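Local coordinates for possible metal-dependent hydrolase (Veillonella parvula, PDB 3RPC), which is of unproven function but binds two zinc ions and probably acts as a metal-dependent hydrolase of the metallo-beta-lactamase superfamily, at residues Lys127-Val135 / Tyr164-Asp174; Asp183-Gly192 / Lys217-Met227. All coordinates share one frame; numbering follows the deposited sequence.

How the contacts relate
The two contacts show how one beta-sheet can deliver ligands to a two-zinc centre from several strand ends. They come in series along the chain, contact 1 closing before contact 2 opens, and their centres lie about 13 Å apart. Helix 173-182, which begins in contact 1, is followed in the chain by strand 186-190 of contact 2. The contacts also share a mixed sheet, where strand 163-165 runs parallel to strand 186-190; Tyr-164 N lies 2.8 Å from Val-186 O, a probable hydrogen bond. Loops beyond the strands carry His-132 and Asp-168 in contact 1 and His-226 in contact 2, so both contacts reach the same bridged metal pair of the metallo-beta-lactamase fold.

Contact 1 (Lys127-Val135 / Tyr164-Asp174); sequences KTGGSHGTV and YLVGDTVWTSD. With ZN (zinc ion), chain E; ZN (zinc ion), chain F.
His-132 and Asp-168 bring two loops of the metallo-beta-lactamase fold together at its two-zinc centre, and the aspartate can be followed outward atom by atom. Its CB lies over one face of the imidazole, a CH-pi contact 3.5 Å from CB to the centroid of the His-132 ring. Beyond CB the carboxylate turns its plane 61° from the ring. OD1 receives a weak hydrogen bond from Asn-190 ND2, whereas OD2 bridges the metals, 2.4 Å from the zinc ion that His-132 NE2 also binds and 2.1 Å from the second. His-72 and His-74 complete the protein ligands of the first zinc; Asp-76, His-77 and His-226 join Asp-168 on the other. ND1 of His-132 hydrogen-bonds to Ile-203 O, so the ring is held through both nitrogens.

Next to these ligands the two loops are bonded directly, once through a side chain and once from backbone to backbone. Ser-131 N donates to Thr-169 OG1 (2.8 Å), which itself donates to Val-170 O; with OG1 anti to the backbone N (chi1 180°), the hydroxyl reaches both. Val-170 N returns a bond to Ser-131 O, 164° at the hydrogen.

Waters link the rest. By the strand ends, one accepts from Thr-128 OG1 and Tyr-164 OH and donates to Gly-129 O and Val-166 O. At the start of helix 173-182 another bonds to Thr-172 OG1 and donates to Ser-131 OG and to Asp-174 OD2, the latter at 2.6 Å from the water oxygen.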
loop_
_atom_site.group_PDB
_atom_site.type_symbol
_atom_site.label_atom_id
_atom_site.label_comp_id
_atom_site.label_asym_id
_atom_site.label_seq_id
_atom_site.Cartn_x
_atom_site.Cartn_y
_atom_site.Cartn_z
ATOM N N LYS A 127 -0.751 -10.637 3.557
ATOM C CA LYS A 127 0.189 -9.599 3.170
ATOM C C LYS A 127 -0.220 -8.249 3.721
ATOM O O LYS A 127 -1.390 -7.853 3.628
ATOM C CB LYS A 127 0.335 -9.524 1.650
ATOM C CG LYS A 127 1.275 -8.406 1.205
ATOM C CD LYS A 127 1.702 -8.541 -0.245
ATOM C CE LYS A 127 0.566 -8.247 -1.197
ATOM N NZ LYS A 127 0.955 -8.528 -2.606
ATOM N N THR A 128 0.739 -7.535 4.290
ATOM C CA THR A 128 0.486 -6.169 4.742
ATOM C C THR A 128 1.307 -5.200 3.897
ATOM O O THR A 128 2.339 -5.574 3.313
ATOM C CB THR A 128 0.825 -5.983 6.235
ATOM O OG1 THR A 128 2.225 -6.208 6.450
ATOM C CG2 THR A 128 0.025 -6.959 7.094
ATOM N N GLY A 129 0.857 -3.950 3.835
ATOM C CA GLY A 129 1.552 -2.948 3.053
ATOM C C GLY A 129 2.716 -2.294 3.770
ATOM O O GLY A 129 2.922 -2.489 4.971
ATOM N N GLY A 130 3.484 -1.512 3.024
ATOM C CA GLY A 130 4.602 -0.792 3.601
ATOM C C GLY A 130 5.236 0.161 2.608
ATOM O O GLY A 130 5.081 0.016 1.386
ATOM N N SER A 131 5.957 1.142 3.139
ATOM C CA SER A 131 6.771 2.038 2.325
ATOM C C SER A 131 8.182 2.031 2.878
ATOM O O SER A 131 8.400 2.414 4.028
ATOM C CB SER A 131 6.212 3.457 2.361
ATOM O OG SER A 131 4.882 3.460 1.878
ATOM N N HIS A 132 9.131 1.586 2.061
ATOM C CA HIS A 132 10.525 1.408 2.479
ATOM C C HIS A 132 11.274 2.740 2.360
ATOM O O HIS A 132 12.330 2.814 1.722
ATOM C CB HIS A 132 11.149 0.333 1.561
ATOM C CG HIS A 132 12.374 -0.353 2.103
ATOM N ND1 HIS A 132 13.051 0.056 3.234
ATOM C CD2 HIS A 132 13.041 -1.435 1.639
ATOM C CE1 HIS A 132 14.083 -0.747 3.441
ATOM N NE2 HIS A 132 14.100 -1.659 2.484
ATOM N N GLY A 133 10.717 3.787 2.974
ATOM C CA GLY A 133 11.230 5.143 2.849
ATOM C C GLY A 133 10.122 6.168 3.003
ATOM O O GLY A 133 8.941 5.836 2.918
ATOM N N THR A 134 10.503 7.421 3.252
ATOM C CA THR A 134 9.535 8.499 3.363
ATOM C C THR A 134 9.084 8.963 1.985
ATOM O O THR A 134 9.680 8.612 0.966
ATOM C CB THR A 134 10.162 9.708 4.058
ATOM O OG1 THR A 134 11.266 10.161 3.273
ATOM C CG2 THR A 134 10.644 9.329 5.447
ATOM N N VAL A 135 8.037 9.785 1.961
ATOM C CA VAL A 135 7.531 10.335 0.707
ATOM C C VAL A 135 8.617 11.084 -0.051
ATOM O O VAL A 135 8.774 10.905 -1.263
ATOM C CB VAL A 135 6.330 11.265 0.935
ATOM C CG1 VAL A 135 5.959 11.997 -0.353
ATOM C CG2 VAL A 135 5.154 10.481 1.459
ATOM N N TYR A 164 2.597 -10.240 13.799
ATOM C CA TYR A 164 2.742 -9.234 12.749
ATOM C C TYR A 164 4.223 -9.026 12.479
ATOM O O TYR A 164 4.928 -8.425 13.291
ATOM C CB TYR A 164 2.091 -7.912 13.189
ATOM C CG TYR A 164 2.114 -6.776 12.181
ATOM C CD1 TYR A 164 2.389 -6.989 10.828
ATOM C CD2 TYR A 164 1.859 -5.472 12.595
ATOM C CE1 TYR A 164 2.393 -5.921 9.915
ATOM C CE2 TYR A 164 1.872 -4.425 11.709
ATOM C CZ TYR A 164 2.144 -4.640 10.378
ATOM O OH TYR A 164 2.142 -3.552 9.519
ATOM N N LEU A 165 4.698 -9.554 11.354
ATOM C CA LEU A 165 6.040 -9.280 10.861
ATOM C C LEU A 165 5.929 -7.992 10.057
ATOM O O LEU A 165 5.437 -7.979 8.936
ATOM C CB LEU A 165 6.501 -10.440 9.977
ATOM C CG LEU A 165 7.871 -10.342 9.323
ATOM C CD1 LEU A 165 8.975 -10.588 10.339
ATOM C CD2 LEU A 165 7.954 -11.377 8.196
ATOM N N VAL A 166 6.356 -6.883 10.647
ATOM C CA VAL A 166 6.037 -5.581 10.060
ATOM C C VAL A 166 6.773 -5.329 8.739
ATOM O O VAL A 166 6.213 -4.745 7.795
ATOM C CB VAL A 166 6.339 -4.452 11.049
ATOM C CG1 VAL A 166 5.982 -3.088 10.433
ATOM C CG2 VAL A 166 5.552 -4.673 12.336
ATOM N N GLY A 167 8.031 -5.764 8.682
ATOM C CA GLY A 167 8.831 -5.639 7.475
ATOM C C GLY A 167 9.587 -4.327 7.340
ATOM O O GLY A 167 9.574 -3.482 8.239
ATOM N N ASP A 168 10.262 -4.167 6.205
ATOM C CA ASP A 168 11.032 -2.958 5.923
ATOM C C ASP A 168 10.119 -1.822 5.460
ATOM O O ASP A 168 9.963 -1.579 4.263
ATOM C CB ASP A 168 12.116 -3.245 4.873
ATOM C CG ASP A 168 13.421 -3.757 5.483
ATOM O OD1 ASP A 168 13.425 -4.175 6.654
ATOM O OD2 ASP A 168 14.452 -3.733 4.778
ATOM N N THR A 169 9.503 -1.153 6.429
ATOM C CA THR A 169 8.623 -0.023 6.156
ATOM C C THR A 169 8.810 1.012 7.244
ATOM O O THR A 169 9.174 0.687 8.377
ATOM C CB THR A 169 7.149 -0.470 6.092
ATOM O OG1 THR A 169 6.299 0.662 5.832
ATOM C CG2 THR A 169 6.721 -1.161 7.387
ATOM N N VAL A 170 8.583 2.264 6.881
ATOM C CA VAL A 170 8.412 3.317 7.877
ATOM C C VAL A 170 6.964 3.283 8.379
ATOM O O VAL A 170 6.143 2.513 7.885
ATOM C CB VAL A 170 8.761 4.701 7.306
ATOM C CG1 VAL A 170 10.180 4.715 6.762
ATOM C CG2 VAL A 170 7.758 5.143 6.214
ATOM N N TRP A 171 6.640 4.101 9.371
ATOM C CA TRP A 171 5.283 4.088 9.908
ATOM C C TRP A 171 4.320 4.784 8.949
ATOM O O TRP A 171 4.380 5.993 8.784
ATOM C CB TRP A 171 5.240 4.776 11.269
ATOM C CG TRP A 171 3.992 4.479 12.015
ATOM C CD1 TRP A 171 2.742 4.959 11.744
ATOM C CD2 TRP A 171 3.866 3.643 13.165
ATOM N NE1 TRP A 171 1.837 4.448 12.651
ATOM C CE2 TRP A 171 2.507 3.649 13.542
ATOM C CE3 TRP A 171 4.772 2.898 13.922
ATOM C CZ2 TRP A 171 2.032 2.932 14.639
ATOM C CZ3 TRP A 171 4.301 2.185 15.013
ATOM C CH2 TRP A 171 2.942 2.202 15.358
ATOM N N THR A 172 3.448 4.012 8.311
ATOM C CA THR A 172 2.449 4.566 7.397
ATOM C C THR A 172 1.061 4.080 7.800
ATOM O O THR A 172 0.909 3.312 8.752
ATOM C CB THR A 172 2.678 4.095 5.956
ATOM O OG1 THR A 172 2.386 2.692 5.867
ATOM C CG2 THR A 172 4.109 4.355 5.499
ATOM N N SER A 173 0.036 4.506 7.065
ATOM C CA SER A 173 -1.307 4.026 7.339
ATOM C C SER A 173 -1.453 2.525 7.106
ATOM O O SER A 173 -2.377 1.904 7.627
ATOM C CB SER A 173 -2.334 4.792 6.503
ATOM O OG SER A 173 -2.352 6.160 6.883
ATOM N N ASP A 174 -0.552 1.938 6.323
ATOM C CA ASP A 174 -0.620 0.493 6.111
ATOM C C ASP A 174 -0.349 -0.243 7.420
ATOM O O ASP A 174 -0.919 -1.310 7.674
ATOM C CB ASP A 174 0.358 0.049 5.025
ATOM C CG ASP A 174 -0.161 0.340 3.619
ATOM O OD1 ASP A 174 -1.391 0.311 3.423
ATOM O OD2 ASP A 174 0.660 0.581 2.712
HETATM ZN ZN ZN E . 15.023 -3.591 2.466
HETATM ZN ZN ZN F . 16.381 -4.424 5.396
HETATM O O HOH W 1 3.624 -3.972 7.224
HETATM O O HOH W 2 -1.444 -3.213 5.610
HETATM O O HOH W 3 2.285 -1.256 0.241
HETATM O O HOH W 4 2.698 2.156 3.269
HETATM O O HOH W 5 16.851 -3.991 3.183
HETATM O O HOH W 6 17.121 -1.976 5.560
#

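Contact 2 (Asp183-Gly192 / Lys217-Met227); sequences DPNVIIMNTG and KPEAKIIAVHM. With ZN (zinc ion), chain F.
Lys-217 opens the pairing with a salt bridge, its NZ 2.9 Å from Asp-183 OD1, approached from the anti side of the carboxylate and 31° out of its plane. The bend at chi2 (-65°) turns the lysine chain toward the aspartate, while CB and CG pass the CD1 tip of Ile-187. A type I turn from Lys-217 to Ala-220 follows, and the Ala-220 methyl meets that same CD1 at 3.7 Å.

At Lys-221 the parallel ladder begins: its N donates to Asn-185 O and its O accepts from Ile-187 N. Ile-222 presents CG2 to the selenium of Met-189, a selenomethionine, at 3.6 Å. On the other face of the sheet Ile-223 sends CD1 against Val-186 CG1, and its backbone bonds to Ile-187 O and Met-189 N continue the ladder. The small Ala-224 lets Thr-191 OG1 approach its CB; this buried hydroxyl has no polar partner. Val-225 lays CG2 against Ile-188 CG2, 3.9 Å away, and its O receives Thr-191 N in the last rung.

His-226 then leaves the strand. Its CB packs against Asn-190 CB at 3.5 Å, the amide and ring planes stand 57° apart, and NE2 binds zinc at 2.3 Å. Selenomethionine Met-227 bends back so that CE reaches Thr-191 OG1.

The unit is a parallel beta-alpha-beta crossover: helix 207-216 packs on Ile-187, Met-189 and Ile-222, Tyr-7 of strand 6-11 touches Ile-188 and Val-225 on the opposite face, and strand 163-165 flanks strand 186-190.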
loop_
_atom_site.group_PDB
_atom_site.type_symbol
_atom_site.label_atom_id
_atom_site.label_comp_id
_atom_site.label_asym_id
_atom_site.label_seq_id
_atom_site.Cartn_x
_atom_site.Cartn_y
_atom_site.Cartn_z
ATOM N N ASP A 183 -5.227 -6.954 14.976
ATOM C CA ASP A 183 -4.894 -6.905 16.400
ATOM C C ASP A 183 -3.836 -7.930 16.789
ATOM O O ASP A 183 -4.101 -8.829 17.596
ATOM C CB ASP A 183 -6.146 -7.120 17.257
ATOM C CG ASP A 183 -5.903 -6.834 18.727
ATOM O OD1 ASP A 183 -5.093 -5.933 19.037
ATOM O OD2 ASP A 183 -6.522 -7.508 19.576
ATOM N N PRO A 184 -2.631 -7.795 16.223
ATOM C CA PRO A 184 -1.567 -8.757 16.530
ATOM C C PRO A 184 -1.160 -8.775 18.002
ATOM O O PRO A 184 -1.116 -7.726 18.663
ATOM C CB PRO A 184 -0.397 -8.292 15.653
ATOM C CG PRO A 184 -0.685 -6.839 15.363
ATOM C CD PRO A 184 -2.185 -6.732 15.302
ATOM N N ASN A 185 -0.862 -9.976 18.488
ATOM C CA ASN A 185 -0.418 -10.193 19.859
ATOM C C ASN A 185 1.100 -10.164 19.978
ATOM O O ASN A 185 1.637 -9.963 21.067
ATOM C CB ASN A 185 -0.953 -11.536 20.364
ATOM C CG ASN A 185 -2.435 -11.696 20.107
ATOM O OD1 ASN A 185 -2.843 -12.503 19.279
ATOM N ND2 ASN A 185 -3.251 -10.909 20.800
ATOM N N VAL A 186 1.780 -10.383 18.851
ATOM C CA VAL A 186 3.242 -10.341 18.775
ATOM C C VAL A 186 3.608 -9.492 17.572
ATOM O O VAL A 186 3.053 -9.692 16.489
ATOM C CB VAL A 186 3.839 -11.754 18.601
ATOM C CG1 VAL A 186 5.372 -11.695 18.467
ATOM C CG2 VAL A 186 3.434 -12.641 19.766
ATOM N N ILE A 187 4.514 -8.536 17.755
ATOM C CA ILE A 187 4.854 -7.607 16.683
ATOM C C ILE A 187 6.362 -7.559 16.502
ATOM O O ILE A 187 7.082 -7.109 17.394
ATOM C CB ILE A 187 4.299 -6.198 16.995
ATOM C CG1 ILE A 187 2.782 -6.288 17.227
ATOM C CG2 ILE A 187 4.646 -5.209 15.876
ATOM C CD1 ILE A 187 2.152 -4.972 17.711
ATOM N N ILE A 188 6.835 -8.045 15.358
ATOM C CA ILE A 188 8.263 -8.116 15.075
ATOM C C ILE A 188 8.608 -6.934 14.171
ATOM O O ILE A 188 8.104 -6.844 13.048
ATOM C CB ILE A 188 8.624 -9.450 14.384
ATOM C CG1 ILE A 188 8.218 -10.630 15.268
ATOM C CG2 ILE A 188 10.108 -9.513 14.080
ATOM C CD1 ILE A 188 8.236 -11.968 14.539
HETATM N N MSE A 189 9.450 -6.029 14.676
HETATM C CA MSE A 189 9.731 -4.746 14.031
HETATM C C MSE A 189 11.192 -4.606 13.644
HETATM O O MSE A 189 12.078 -4.997 14.410
HETATM C CB MSE A 189 9.422 -3.601 15.000
HETATM C CG MSE A 189 8.057 -3.643 15.653
HETATM SE SE MSE A 189 7.924 -2.188 16.955
HETATM C CE MSE A 189 8.172 -0.653 15.766
ATOM N N ASN A 190 11.440 -4.046 12.467
ATOM C CA ASN A 190 12.792 -3.759 12.001
ATOM C C ASN A 190 13.175 -2.347 12.430
ATOM O O ASN A 190 12.735 -1.366 11.825
ATOM C CB ASN A 190 12.854 -3.911 10.482
ATOM C CG ASN A 190 12.706 -5.363 10.049
ATOM O OD1 ASN A 190 12.913 -6.277 10.857
ATOM N ND2 ASN A 190 12.359 -5.589 8.783
ATOM N N THR A 191 13.983 -2.252 13.482
ATOM C CA THR A 191 14.171 -0.973 14.171
ATOM C C THR A 191 15.595 -0.437 14.110
ATOM O O THR A 191 15.970 0.428 14.910
ATOM C CB THR A 191 13.734 -1.066 15.651
ATOM O OG1 THR A 191 14.569 -2.006 16.352
ATOM C CG2 THR A 191 12.293 -1.515 15.754
ATOM N N GLY A 192 16.372 -0.921 13.149
ATOM C CA GLY A 192 17.746 -0.486 12.996
ATOM C C GLY A 192 17.939 0.901 12.399
ATOM O O GLY A 192 19.067 1.384 12.318
ATOM N N LYS A 217 -0.490 -0.609 20.897
ATOM C CA LYS A 217 -0.788 -1.983 21.278
ATOM C C LYS A 217 -0.151 -2.316 22.619
ATOM O O LYS A 217 0.860 -3.018 22.677
ATOM C CB LYS A 217 -0.289 -2.948 20.197
ATOM C CG LYS A 217 -1.030 -2.811 18.872
ATOM C CD LYS A 217 -2.495 -3.218 19.032
ATOM C CE LYS A 217 -3.233 -3.191 17.711
ATOM N NZ LYS A 217 -4.705 -3.340 17.906
ATOM N N PRO A 218 -0.741 -1.803 23.712
ATOM C CA PRO A 218 -0.141 -1.944 25.046
ATOM C C PRO A 218 -0.024 -3.385 25.537
ATOM O O PRO A 218 0.742 -3.642 26.464
ATOM C CB PRO A 218 -1.112 -1.175 25.954
ATOM C CG PRO A 218 -1.882 -0.296 25.046
ATOM C CD PRO A 218 -1.979 -1.006 23.742
ATOM N N GLU A 219 -0.769 -4.311 24.945
ATOM C CA GLU A 219 -0.717 -5.692 25.407
ATOM C C GLU A 219 0.114 -6.603 24.510
ATOM O O GLU A 219 0.294 -7.777 24.816
ATOM C CB GLU A 219 -2.129 -6.263 25.560
ATOM C CG GLU A 219 -2.919 -5.581 26.666
ATOM C CD GLU A 219 -4.394 -5.455 26.337
ATOM O OE1 GLU A 219 -4.907 -4.315 26.354
ATOM O OE2 GLU A 219 -5.039 -6.492 26.063
ATOM N N ALA A 220 0.619 -6.061 23.405
ATOM C CA ALA A 220 1.387 -6.869 22.464
ATOM C C ALA A 220 2.803 -7.100 22.966
ATOM O O ALA A 220 3.372 -6.266 23.679
ATOM C CB ALA A 220 1.412 -6.212 21.082
ATOM N N LYS A 221 3.357 -8.243 22.593
ATOM C CA LYS A 221 4.767 -8.520 22.815
ATOM C C LYS A 221 5.510 -7.987 21.601
ATOM O O LYS A 221 5.348 -8.499 20.491
ATOM C CB LYS A 221 4.999 -10.019 22.952
ATOM C CG LYS A 221 6.438 -10.387 23.234
ATOM C CD LYS A 221 6.533 -11.343 24.412
ATOM C CE LYS A 221 5.810 -12.646 24.130
ATOM N NZ LYS A 221 5.648 -13.457 25.364
ATOM N N ILE A 222 6.293 -6.937 21.796
ATOM C CA ILE A 222 7.060 -6.366 20.708
ATOM C C ILE A 222 8.462 -6.972 20.673
ATOM O O ILE A 222 9.084 -7.171 21.717
ATOM C CB ILE A 222 7.113 -4.845 20.848
ATOM C CG1 ILE A 222 5.693 -4.293 20.672
ATOM C CG2 ILE A 222 8.082 -4.259 19.850
ATOM C CD1 ILE A 222 5.453 -2.953 21.321
ATOM N N ILE A 223 8.937 -7.291 19.473
ATOM C CA ILE A 223 10.263 -7.872 19.300
ATOM C C ILE A 223 11.003 -7.014 18.289
ATOM O O ILE A 223 10.586 -6.930 17.133
ATOM C CB ILE A 223 10.174 -9.336 18.788
ATOM C CG1 ILE A 223 9.393 -10.192 19.792
ATOM C CG2 ILE A 223 11.571 -9.914 18.573
ATOM C CD1 ILE A 223 9.124 -11.639 19.335
ATOM N N ALA A 224 12.082 -6.362 18.726
ATOM C CA ALA A 224 12.849 -5.465 17.867
ATOM C C ALA A 224 14.071 -6.154 17.272
ATOM O O ALA A 224 14.899 -6.716 18.003
ATOM C CB ALA A 224 13.268 -4.211 18.645
ATOM N N VAL A 225 14.178 -6.101 15.949
ATOM C CA VAL A 225 15.258 -6.768 15.223
ATOM C C VAL A 225 15.832 -5.866 14.121
ATOM O O VAL A 225 15.610 -4.652 14.142
ATOM C CB VAL A 225 14.791 -8.128 14.640
ATOM C CG1 VAL A 225 14.342 -9.058 15.770
ATOM C CG2 VAL A 225 13.667 -7.934 13.624
ATOM N N HIS A 226 16.564 -6.451 13.172
ATOM C CA HIS A 226 17.179 -5.712 12.059
ATOM C C HIS A 226 18.293 -4.780 12.549
ATOM O O HIS A 226 18.456 -3.663 12.061
ATOM C CB HIS A 226 16.111 -4.946 11.245
ATOM C CG HIS A 226 16.505 -4.668 9.822
ATOM N ND1 HIS A 226 17.615 -3.924 9.488
ATOM C CD2 HIS A 226 15.922 -5.018 8.647
ATOM C CE1 HIS A 226 17.710 -3.837 8.173
ATOM N NE2 HIS A 226 16.693 -4.491 7.638
HETATM N N MSE A 227 19.091 -5.266 13.499
HETATM C CA MSE A 227 20.151 -4.449 14.078
HETATM C C MSE A 227 21.510 -5.142 14.123
HETATM O O MSE A 227 21.606 -6.370 14.012
HETATM C CB MSE A 227 19.757 -4.013 15.489
HETATM C CG MSE A 227 18.604 -3.014 15.472
HETATM SE SE MSE A 227 17.914 -2.517 17.224
HETATM C CE MSE A 227 16.864 -4.114 17.576
HETATM ZN ZN ZN F . 16.381 -4.424 5.396
HETATM O O HOH W 7 -2.021 -9.140 22.769
HETATM O O HOH W 5 16.851 -3.991 3.183
HETATM O O HOH W 6 17.121 -1.976 5.560
#